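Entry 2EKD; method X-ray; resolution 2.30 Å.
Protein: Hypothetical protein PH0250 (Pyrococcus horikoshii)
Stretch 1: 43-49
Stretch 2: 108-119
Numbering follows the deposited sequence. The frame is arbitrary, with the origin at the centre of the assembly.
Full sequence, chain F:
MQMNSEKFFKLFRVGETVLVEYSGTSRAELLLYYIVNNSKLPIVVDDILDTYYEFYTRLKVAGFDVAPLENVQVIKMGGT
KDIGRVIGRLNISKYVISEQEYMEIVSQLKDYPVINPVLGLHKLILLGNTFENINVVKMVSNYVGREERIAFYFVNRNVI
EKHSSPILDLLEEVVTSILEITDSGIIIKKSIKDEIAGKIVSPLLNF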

# COMPACT_ATOMS: atom_id res chain seq x y z
N ILE F 43 1.63 -41.68 -13.92
CA ILE F 43 1.28 -40.28 -13.71
C ILE F 43 -0.15 -40.11 -13.18
O ILE F 43 -1.08 -40.68 -13.73
CB ILE F 43 1.36 -39.47 -15.03
CG1 ILE F 43 2.79 -39.45 -15.57
CG2 ILE F 43 0.84 -38.05 -14.79
CD1 ILE F 43 3.76 -38.63 -14.75
N VAL F 44 -0.31 -39.33 -12.12
CA VAL F 44 -1.63 -39.05 -11.57
C VAL F 44 -1.72 -37.54 -11.35
O VAL F 44 -0.93 -36.95 -10.60
CB VAL F 44 -1.88 -39.77 -10.24
CG1 VAL F 44 -3.23 -39.35 -9.67
CG2 VAL F 44 -1.86 -41.27 -10.45
N VAL F 45 -2.69 -36.92 -12.01
CA VAL F 45 -2.89 -35.49 -11.92
C VAL F 45 -4.05 -35.11 -10.99
O VAL F 45 -5.14 -35.67 -11.07
CB VAL F 45 -3.18 -34.89 -13.32
CG1 VAL F 45 -3.46 -33.40 -13.22
CG2 VAL F 45 -2.01 -35.16 -14.27
N ASP F 46 -3.80 -34.16 -10.09
CA ASP F 46 -4.85 -33.67 -9.21
C ASP F 46 -5.28 -32.37 -9.90
O ASP F 46 -4.56 -31.38 -9.90
CB ASP F 46 -4.31 -33.39 -7.81
CG ASP F 46 -3.99 -34.67 -7.05
OD1 ASP F 46 -4.73 -35.66 -7.22
OD2 ASP F 46 -3.01 -34.68 -6.28
N ASP F 47 -6.46 -32.42 -10.51
CA ASP F 47 -6.99 -31.29 -11.26
C ASP F 47 -7.95 -30.42 -10.45
O ASP F 47 -9.11 -30.78 -10.22
CB ASP F 47 -7.67 -31.83 -12.52
CG ASP F 47 -8.29 -30.75 -13.37
OD1 ASP F 47 -7.96 -29.56 -13.17
OD2 ASP F 47 -9.10 -31.11 -14.24
N ILE F 48 -7.45 -29.27 -10.00
CA ILE F 48 -8.26 -28.35 -9.22
C ILE F 48 -8.93 -27.32 -10.11
O ILE F 48 -8.26 -26.62 -10.89
CB ILE F 48 -7.41 -27.61 -8.16
CG1 ILE F 48 -6.71 -28.62 -7.24
CG2 ILE F 48 -8.30 -26.70 -7.34
CD1 ILE F 48 -5.63 -28.00 -6.35
N LEU F 49 -10.25 -27.23 -10.00
CA LEU F 49 -11.05 -26.28 -10.75
C LEU F 49 -10.76 -26.19 -12.25
O LEU F 49 -10.54 -25.11 -12.79
CB LEU F 49 -10.93 -24.90 -10.10
CG LEU F 49 -11.60 -24.84 -8.72
CD1 LEU F 49 -11.18 -23.58 -7.96
CD2 LEU F 49 -13.12 -24.90 -8.92
N GLN F 108 -7.33 -47.15 -4.57
CA GLN F 108 -7.42 -47.97 -5.77
C GLN F 108 -6.12 -47.98 -6.56
O GLN F 108 -5.94 -48.79 -7.47
CB GLN F 108 -8.57 -47.47 -6.66
CG GLN F 108 -8.44 -46.02 -7.11
CD GLN F 108 -9.66 -45.53 -7.86
OE1 GLN F 108 -10.00 -46.05 -8.93
NE2 GLN F 108 -10.33 -44.52 -7.32
N LEU F 109 -5.21 -47.06 -6.22
CA LEU F 109 -3.93 -46.98 -6.90
C LEU F 109 -3.00 -48.10 -6.43
O LEU F 109 -2.65 -48.19 -5.26
CB LEU F 109 -3.28 -45.62 -6.64
CG LEU F 109 -4.05 -44.42 -7.20
CD1 LEU F 109 -3.35 -43.14 -6.82
CD2 LEU F 109 -4.15 -44.55 -8.72
N LYS F 110 -2.61 -48.96 -7.37
CA LYS F 110 -1.74 -50.09 -7.08
C LYS F 110 -0.26 -49.79 -7.31
O LYS F 110 0.60 -50.30 -6.60
CB LYS F 110 -2.17 -51.29 -7.92
CG LYS F 110 -3.62 -51.71 -7.71
CD LYS F 110 -3.96 -53.00 -8.46
CE LYS F 110 -4.11 -52.77 -9.97
NZ LYS F 110 -5.37 -52.04 -10.31
N ASP F 111 0.02 -48.96 -8.32
CA ASP F 111 1.40 -48.59 -8.66
C ASP F 111 1.98 -47.48 -7.79
O ASP F 111 1.40 -46.40 -7.68
CB ASP F 111 1.48 -48.13 -10.12
CG ASP F 111 1.45 -49.28 -11.09
OD1 ASP F 111 0.45 -50.04 -11.09
OD2 ASP F 111 2.42 -49.43 -11.86
N TYR F 112 3.13 -47.76 -7.18
CA TYR F 112 3.82 -46.80 -6.33
C TYR F 112 5.30 -46.93 -6.65
O TYR F 112 5.80 -48.04 -6.83
CB TYR F 112 3.58 -47.13 -4.85
CG TYR F 112 2.15 -46.96 -4.38
CD1 TYR F 112 1.31 -46.01 -4.97
CD2 TYR F 112 1.63 -47.74 -3.35
CE1 TYR F 112 -0.01 -45.85 -4.54
CE2 TYR F 112 0.32 -47.59 -2.91
CZ TYR F 112 -0.50 -46.64 -3.51
OH TYR F 112 -1.80 -46.47 -3.09
N PRO F 113 6.03 -45.80 -6.75
CA PRO F 113 5.58 -44.41 -6.58
C PRO F 113 5.03 -43.81 -7.87
O PRO F 113 5.30 -44.31 -8.97
CB PRO F 113 6.86 -43.71 -6.15
CG PRO F 113 7.87 -44.38 -7.02
CD PRO F 113 7.49 -45.85 -6.90
N VAL F 114 4.27 -42.74 -7.75
CA VAL F 114 3.70 -42.07 -8.91
C VAL F 114 4.14 -40.61 -8.96
O VAL F 114 4.42 -40.01 -7.93
CB VAL F 114 2.14 -42.11 -8.90
CG1 VAL F 114 1.63 -43.54 -8.75
CG2 VAL F 114 1.60 -41.25 -7.78
N ILE F 115 4.22 -40.06 -10.17
CA ILE F 115 4.57 -38.65 -10.33
C ILE F 115 3.20 -38.00 -10.21
O ILE F 115 2.27 -38.35 -10.94
CB ILE F 115 5.21 -38.37 -11.70
CG1 ILE F 115 6.54 -39.14 -11.82
CG2 ILE F 115 5.46 -36.88 -11.88
CD1 ILE F 115 7.51 -38.88 -10.68
N ASN F 116 3.08 -37.06 -9.28
CA ASN F 116 1.80 -36.42 -8.99
C ASN F 116 1.72 -34.91 -9.23
O ASN F 116 1.96 -34.12 -8.32
CB ASN F 116 1.45 -36.73 -7.52
CG ASN F 116 0.08 -36.22 -7.11
OD1 ASN F 116 -0.19 -36.08 -5.92
ND2 ASN F 116 -0.79 -35.96 -8.08
N PRO F 117 1.39 -34.49 -10.46
CA PRO F 117 1.30 -33.05 -10.72
C PRO F 117 -0.03 -32.54 -10.18
O PRO F 117 -1.08 -33.09 -10.48
CB PRO F 117 1.34 -32.98 -12.25
CG PRO F 117 2.07 -34.24 -12.65
CD PRO F 117 1.45 -35.25 -11.72
N VAL F 118 0.03 -31.49 -9.36
CA VAL F 118 -1.16 -30.88 -8.78
C VAL F 118 -1.30 -29.51 -9.44
O VAL F 118 -0.41 -28.67 -9.31
CB VAL F 118 -1.03 -30.70 -7.26
CG1 VAL F 118 -2.29 -30.07 -6.69
CG2 VAL F 118 -0.77 -32.05 -6.60
N LEU F 119 -2.41 -29.29 -10.13
CA LEU F 119 -2.63 -28.04 -10.83
C LEU F 119 -3.79 -27.19 -10.29
O LEU F 119 -4.81 -27.72 -9.85
CB LEU F 119 -2.89 -28.33 -12.32
CG LEU F 119 -1.97 -29.34 -13.03
CD1 LEU F 119 -2.47 -29.56 -14.46
CD2 LEU F 119 -0.53 -28.85 -13.03

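Two parallel strands, 44-48 and 114-119, lie side by side with their axes 4.8 Å apart at closest and 11° between their directions, and together the stretches bury 602 Å². The backbone ladder sets the register. V44 N donates to I115 O at 3.0 Å, D46 N to P117 O at 2.9 Å and I48 N to L119 O at 3.1 Å, so every second residue of the first strand reaches across; L119 N returns a bond to D46 O at 3.0 Å.

The ladder has one missing rung, and a side chain fills it. P117 has no amide hydrogen to offer V44 O, and its N stops 3.4 Å from that oxygen. The side chain of N116 supplies the replacement. With chi1 at t, its CA-to-CB bond points sideways, but the end of the side chain comes nearer the first strand and places N116 ND2 2.7 Å from V44 O, where it donates a hydrogen bond. The same N116 ND2 gives a weak bond to D46 OD2 at 3.1 Å, so a single amide group ties a backbone carbonyl and a carboxylate of the neighbouring strand. An asparagine suits this place because its amide nitrogen carries two hydrogens, and here ND2 donates to both oxygens, weakly to D46 OD2. D46, in the m rotamer, also lays OD2 3.5 Å from V118 CG2, while its OD1 is satisfied elsewhere in the structure.

The proline itself becomes a packing surface. Its CD sits 3.1 Å from V44 O, and the same CD meets two branched neighbours: I43 CG2 at 4.2 Å from P117 CD, and V45 CG2 at 4.3 Å from the same atom. V45 divides its branches, for its CG1 lies 4.2 Å from L119 CD1, so one methyl meets the proline ring and the other the leucine tip. I43 starts with its CA-to-CB bond pointing away, yet its m, m rotamer swings CD1 back to 3.4 Å from I115 CB, a tight fit.

V44 packs with a different group. Its CG2 touches L109 CD1 at 4.3 Å and V114 CB at 4.4 Å; L109 comes from the loop before the strand, with its CA-to-CB bond directed toward the first stretch, and extends the apolar patch beyond the ladder. Farther along, I48 CD1 meets V118 CG1 at 3.9 Å.

The rule to read here is economical: beta-branched residues and leucine fill the apolar gaps, and where proline costs a backbone donor, the preceding asparagine pays it back.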